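Local coordinates for protein translation initiation factor eIF2B subunit delta (Schizosaccharomyces pombe, PDB 5B04) that forms part of the eIF2B complex, which catalyses exchange of GDP for GTP on the gamma subunit of initiation factor eIF2, at residues Asn349-Leu363 against Ser429-Thr441. Residues are numbered along the deposited sequence; the frame is centred on the assembly and turned at random.
Sequences NGALYSRAGTSLISL and SLKYDVTPPRLIT. With PO4 (phosphate ion), chain P.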
loop_
_atom_site.group_PDB
_atom_site.type_symbol
_atom_site.label_atom_id
_atom_site.label_comp_id
_atom_site.label_asym_id
_atom_site.label_seq_id
_atom_site.Cartn_x
_atom_site.Cartn_y
_atom_site.Cartn_z
ATOM N N ASN G 349 -9.971 9.553 -15.141
ATOM C CA ASN G 349 -8.858 9.980 -14.300
ATOM C C ASN G 349 -7.531 9.786 -15.023
ATOM O O ASN G 349 -6.466 10.067 -14.472
ATOM C CB ASN G 349 -8.850 9.225 -12.971
ATOM C CG ASN G 349 -8.354 7.801 -13.113
ATOM O OD1 ASN G 349 -8.831 7.046 -13.959
ATOM N ND2 ASN G 349 -7.385 7.429 -12.285
ATOM N N GLY G 350 -7.605 9.304 -16.258
ATOM C CA GLY G 350 -6.423 9.110 -17.078
ATOM C C GLY G 350 -5.941 7.673 -17.094
ATOM O O GLY G 350 -4.956 7.349 -17.756
ATOM N N ALA G 351 -6.638 6.810 -16.364
ATOM C CA ALA G 351 -6.249 5.408 -16.264
ATOM C C ALA G 351 -6.713 4.608 -17.475
ATOM O O ALA G 351 -7.742 4.914 -18.078
ATOM C CB ALA G 351 -6.798 4.796 -14.985
ATOM N N LEU G 352 -5.945 3.579 -17.820
ATOM C CA LEU G 352 -6.272 2.708 -18.942
ATOM C C LEU G 352 -6.992 1.449 -18.470
ATOM O O LEU G 352 -6.507 0.736 -17.590
ATOM C CB LEU G 352 -5.005 2.335 -19.714
ATOM C CG LEU G 352 -5.101 1.178 -20.712
ATOM C CD1 LEU G 352 -6.093 1.492 -21.821
ATOM C CD2 LEU G 352 -3.730 0.858 -21.288
ATOM N N TYR G 353 -8.150 1.182 -19.062
ATOM C CA TYR G 353 -8.947 0.012 -18.712
ATOM C C TYR G 353 -8.923 -1.006 -19.848
ATOM O O TYR G 353 -9.713 -0.921 -20.786
ATOM C CB TYR G 353 -10.386 0.427 -18.389
ATOM C CG TYR G 353 -11.284 -0.701 -17.931
ATOM C CD1 TYR G 353 -11.280 -1.126 -16.609
ATOM C CD2 TYR G 353 -12.153 -1.325 -18.817
ATOM C CE1 TYR G 353 -12.106 -2.152 -16.185
ATOM C CE2 TYR G 353 -12.981 -2.351 -18.401
ATOM C CZ TYR G 353 -12.955 -2.759 -17.086
ATOM O OH TYR G 353 -13.780 -3.780 -16.675
ATOM N N SER G 354 -8.005 -1.965 -19.761
ATOM C CA SER G 354 -7.854 -2.973 -20.804
ATOM C C SER G 354 -7.830 -4.383 -20.222
ATOM O O SER G 354 -8.324 -4.614 -19.119
ATOM C CB SER G 354 -6.581 -2.717 -21.613
ATOM O OG SER G 354 -6.446 -3.662 -22.660
ATOM N N ARG G 355 -7.251 -5.320 -20.968
ATOM C CA ARG G 355 -7.231 -6.725 -20.569
ATOM C C ARG G 355 -6.445 -6.960 -19.279
ATOM O O ARG G 355 -5.604 -6.148 -18.897
ATOM C CB ARG G 355 -6.662 -7.588 -21.696
ATOM C CG ARG G 355 -7.562 -7.679 -22.921
ATOM C CD ARG G 355 -8.957 -8.174 -22.556
ATOM N NE ARG G 355 -8.918 -9.356 -21.697
ATOM C CZ ARG G 355 -8.881 -10.607 -22.145
ATOM N NH1 ARG G 355 -8.876 -10.848 -23.449
ATOM N NH2 ARG G 355 -8.847 -11.619 -21.287
ATOM N N ALA G 356 -6.716 -8.097 -18.643
ATOM C CA ALA G 356 -6.314 -8.381 -17.263
ATOM C C ALA G 356 -4.830 -8.192 -16.929
ATOM O O ALA G 356 -4.494 -7.863 -15.792
ATOM C CB ALA G 356 -6.729 -9.800 -16.904
ATOM N N GLY G 357 -3.944 -8.407 -17.895
ATOM C CA GLY G 357 -2.519 -8.348 -17.616
ATOM C C GLY G 357 -1.838 -7.056 -18.028
ATOM O O GLY G 357 -0.626 -6.905 -17.860
ATOM N N THR G 358 -2.621 -6.119 -18.549
ATOM C CA THR G 358 -2.087 -4.901 -19.155
ATOM C C THR G 358 -1.312 -4.015 -18.174
ATOM O O THR G 358 -0.294 -3.425 -18.539
ATOM C CB THR G 358 -3.218 -4.073 -19.793
ATOM O OG1 THR G 358 -3.994 -4.913 -20.655
ATOM C CG2 THR G 358 -2.650 -2.918 -20.598
ATOM N N SER G 359 -1.789 -3.922 -16.937
ATOM C CA SER G 359 -1.116 -3.108 -15.925
ATOM C C SER G 359 0.273 -3.647 -15.607
ATOM O O SER G 359 1.206 -2.877 -15.372
ATOM C CB SER G 359 -1.944 -3.041 -14.647
ATOM O OG SER G 359 -2.200 -4.345 -14.160
ATOM N N LEU G 360 0.401 -4.969 -15.590
ATOM C CA LEU G 360 1.690 -5.608 -15.352
ATOM C C LEU G 360 2.664 -5.279 -16.477
ATOM O O LEU G 360 3.852 -5.059 -16.236
ATOM C CB LEU G 360 1.526 -7.122 -15.213
ATOM C CG LEU G 360 0.967 -7.604 -13.873
ATOM C CD1 LEU G 360 0.664 -9.092 -13.917
ATOM C CD2 LEU G 360 1.939 -7.286 -12.747
ATOM N N ILE G 361 2.150 -5.243 -17.704
ATOM C CA ILE G 361 2.944 -4.842 -18.858
ATOM C C ILE G 361 3.466 -3.423 -18.667
ATOM O O ILE G 361 4.653 -3.152 -18.852
ATOM C CB ILE G 361 2.126 -4.905 -20.166
ATOM C CG1 ILE G 361 1.554 -6.308 -20.384
ATOM C CG2 ILE G 361 2.979 -4.480 -21.352
ATOM C CD1 ILE G 361 2.597 -7.349 -20.717
ATOM N N SER G 362 2.567 -2.525 -18.282
ATOM C CA SER G 362 2.898 -1.115 -18.123
ATOM C C SER G 362 3.790 -0.865 -16.912
ATOM O O SER G 362 4.632 0.033 -16.928
ATOM C CB SER G 362 1.620 -0.286 -18.008
ATOM O OG SER G 362 0.714 -0.602 -19.051
ATOM N N LEU G 363 3.603 -1.659 -15.861
ATOM C CA LEU G 363 4.382 -1.498 -14.637
ATOM C C LEU G 363 5.843 -1.879 -14.849
ATOM O O LEU G 363 6.745 -1.097 -14.545
ATOM C CB LEU G 363 3.782 -2.330 -13.503
ATOM C CG LEU G 363 4.529 -2.278 -12.168
ATOM C CD1 LEU G 363 4.734 -0.839 -11.717
ATOM C CD2 LEU G 363 3.785 -3.068 -11.106
ATOM N N SER G 429 -10.766 -15.925 -12.899
ATOM C CA SER G 429 -10.054 -15.188 -13.931
ATOM C C SER G 429 -10.810 -13.917 -14.302
ATOM O O SER G 429 -11.887 -13.976 -14.895
ATOM C CB SER G 429 -9.842 -16.058 -15.170
ATOM O OG SER G 429 -9.055 -15.383 -16.136
ATOM N N LEU G 430 -10.248 -12.769 -13.937
ATOM C CA LEU G 430 -10.807 -11.487 -14.343
ATOM C C LEU G 430 -10.420 -11.207 -15.786
ATOM O O LEU G 430 -9.350 -11.617 -16.237
ATOM C CB LEU G 430 -10.319 -10.359 -13.433
ATOM C CG LEU G 430 -10.586 -10.500 -11.934
ATOM C CD1 LEU G 430 -10.108 -9.261 -11.195
ATOM C CD2 LEU G 430 -12.059 -10.751 -11.668
ATOM N N LYS G 431 -11.288 -10.514 -16.514
ATOM C CA LYS G 431 -11.009 -10.203 -17.910
ATOM C C LYS G 431 -10.264 -8.884 -18.060
ATOM O O LYS G 431 -9.493 -8.707 -19.003
ATOM C CB LYS G 431 -12.305 -10.159 -18.724
ATOM C CG LYS G 431 -12.926 -11.520 -18.980
ATOM C CD LYS G 431 -13.547 -11.586 -20.368
ATOM C CE LYS G 431 -14.055 -12.985 -20.680
ATOM N NZ LYS G 431 -14.533 -13.104 -22.085
ATOM N N TYR G 432 -10.486 -7.963 -17.129
ATOM C CA TYR G 432 -9.983 -6.606 -17.303
ATOM C C TYR G 432 -9.076 -6.121 -16.177
ATOM O O TYR G 432 -8.818 -6.837 -15.210
ATOM C CB TYR G 432 -11.156 -5.647 -17.483
ATOM C CG TYR G 432 -11.963 -5.960 -18.720
ATOM C CD1 TYR G 432 -11.475 -5.653 -19.983
ATOM C CD2 TYR G 432 -13.201 -6.582 -18.627
ATOM C CE1 TYR G 432 -12.203 -5.947 -21.120
ATOM C CE2 TYR G 432 -13.936 -6.878 -19.758
ATOM C CZ TYR G 432 -13.432 -6.558 -21.002
ATOM O OH TYR G 432 -14.161 -6.851 -22.131
ATOM N N ASP G 433 -8.607 -4.884 -16.318
ATOM C CA ASP G 433 -7.479 -4.399 -15.538
ATOM C C ASP G 433 -7.356 -2.880 -15.613
ATOM O O ASP G 433 -7.345 -2.306 -16.702
ATOM C CB ASP G 433 -6.200 -5.059 -16.050
ATOM C CG ASP G 433 -5.044 -4.926 -15.096
ATOM O OD1 ASP G 433 -5.272 -4.607 -13.911
ATOM O OD2 ASP G 433 -3.901 -5.164 -15.538
ATOM N N VAL G 434 -7.258 -2.232 -14.458
ATOM C CA VAL G 434 -7.131 -0.778 -14.413
ATOM C C VAL G 434 -5.674 -0.352 -14.265
ATOM O O VAL G 434 -5.067 -0.532 -13.210
ATOM C CB VAL G 434 -7.954 -0.173 -13.260
ATOM C CG1 VAL G 434 -7.746 1.333 -13.196
ATOM C CG2 VAL G 434 -9.427 -0.505 -13.428
ATOM N N THR G 435 -5.120 0.213 -15.333
ATOM C CA THR G 435 -3.740 0.678 -15.322
ATOM C C THR G 435 -3.673 2.159 -14.963
ATOM O O THR G 435 -4.169 3.001 -15.710
ATOM C CB THR G 435 -3.058 0.457 -16.684
ATOM O OG1 THR G 435 -3.375 -0.851 -17.177
ATOM C CG2 THR G 435 -1.551 0.598 -16.551
ATOM N N PRO G 436 -3.056 2.478 -13.814
ATOM C CA PRO G 436 -2.940 3.847 -13.296
ATOM C C PRO G 436 -2.313 4.814 -14.298
ATOM O O PRO G 436 -1.441 4.412 -15.068
ATOM C CB PRO G 436 -2.045 3.684 -12.059
ATOM C CG PRO G 436 -1.388 2.353 -12.218
ATOM C CD PRO G 436 -2.379 1.506 -12.941
ATOM N N PRO G 437 -2.759 6.081 -14.283
ATOM C CA PRO G 437 -2.331 7.128 -15.221
ATOM C C PRO G 437 -0.822 7.349 -15.237
ATOM O O PRO G 437 -0.258 7.625 -16.297
ATOM C CB PRO G 437 -3.048 8.376 -14.698
ATOM C CG PRO G 437 -4.229 7.852 -13.970
ATOM C CD PRO G 437 -3.771 6.579 -13.336
ATOM N N ARG G 438 -0.180 7.221 -14.080
ATOM C CA ARG G 438 1.254 7.469 -13.969
ATOM C C ARG G 438 2.087 6.446 -14.737
ATOM O O ARG G 438 3.287 6.637 -14.933
ATOM C CB ARG G 438 1.682 7.482 -12.499
ATOM C CG ARG G 438 1.105 6.348 -11.665
ATOM C CD ARG G 438 1.865 6.188 -10.358
ATOM N NE ARG G 438 1.181 5.299 -9.424
ATOM C CZ ARG G 438 1.736 4.798 -8.325
ATOM N NH1 ARG G 438 2.995 5.088 -8.025
ATOM N NH2 ARG G 438 1.037 3.999 -7.530
ATOM N N LEU G 439 1.450 5.363 -15.171
ATOM C CA LEU G 439 2.151 4.314 -15.900
ATOM C C LEU G 439 1.922 4.415 -17.405
ATOM O O LEU G 439 2.580 3.725 -18.183
ATOM C CB LEU G 439 1.725 2.937 -15.390
ATOM C CG LEU G 439 2.163 2.619 -13.959
ATOM C CD1 LEU G 439 1.793 1.196 -13.575
ATOM C CD2 LEU G 439 3.658 2.852 -13.796
ATOM N N ILE G 440 0.993 5.274 -17.812
ATOM C CA ILE G 440 0.776 5.536 -19.232
ATOM C C ILE G 440 1.566 6.771 -19.653
ATOM O O ILE G 440 1.400 7.850 -19.083
ATOM C CB ILE G 440 -0.719 5.740 -19.570
ATOM C CG1 ILE G 440 -1.441 4.395 -19.681
ATOM C CG2 ILE G 440 -0.873 6.491 -20.883
ATOM C CD1 ILE G 440 -1.793 3.761 -18.355
ATOM N N THR G 441 2.433 6.604 -20.646
ATOM C CA THR G 441 3.262 7.700 -21.131
ATOM C C THR G 441 2.462 8.651 -22.015
ATOM O O THR G 441 2.502 9.869 -21.831
ATOM C CB THR G 441 4.479 7.178 -21.921
ATOM O OG1 THR G 441 5.376 6.505 -21.029
ATOM C CG2 THR G 441 5.215 8.327 -22.592
HETATM P P PO4 P . -11.775 -5.816 -25.141
HETATM O O1 PO4 P . -10.606 -5.252 -24.370
HETATM O O2 PO4 P . -13.064 -5.464 -24.437
HETATM O O3 PO4 P . -11.786 -5.228 -26.532
HETATM O O4 PO4 P . -11.645 -7.318 -25.231
#
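Asp433 meets the first turn of helix 358-363 with its carboxylate: OD2 accepts from Ser359 N at 2.8 Å, the donor lying above the carboxylate plane. CG of Asp433 stands anti to its own backbone N (chi1 -164°), which carries the group off the strand to the helix start, where the N-H of Ser359 and the helix dipole would probably steady its negative charge; Ser389 OG binds the other oxygen, OD1. Alongside, Thr435 CG2 lies 3.6 Å from Ser362 CB. Strands 352-355 and 432-435 are the central pair of a small antiparallel sheet in the Rossmann-like domain of the eIF2B alpha/beta/delta family, and helix 358-363 packs at a shallow angle (34° to strand 432-435) over the face bearing Leu352, Asp433 and Thr435. Thr435 N is hydrogen-bonded to Leu352 O at 2.7 Å. On the face opposite Leu352, the Tyr353 ring lies nearly parallel to that of Tyr432 (23°) but slid apart, Tyr353 CZ resting 3.4 Å from Tyr432 CB. The buried Tyr432 reaches out with its OH, which donates to a phosphate ion, probably from the crystallisation liquor, and also meets Arg163. Packing thins toward the partly exposed Arg355 and Lys431, where Arg355, bent at chi2 and chi3, curls back to give NE to Lys431 O at 2.8 Å, while its NH1 pairs with Glu306.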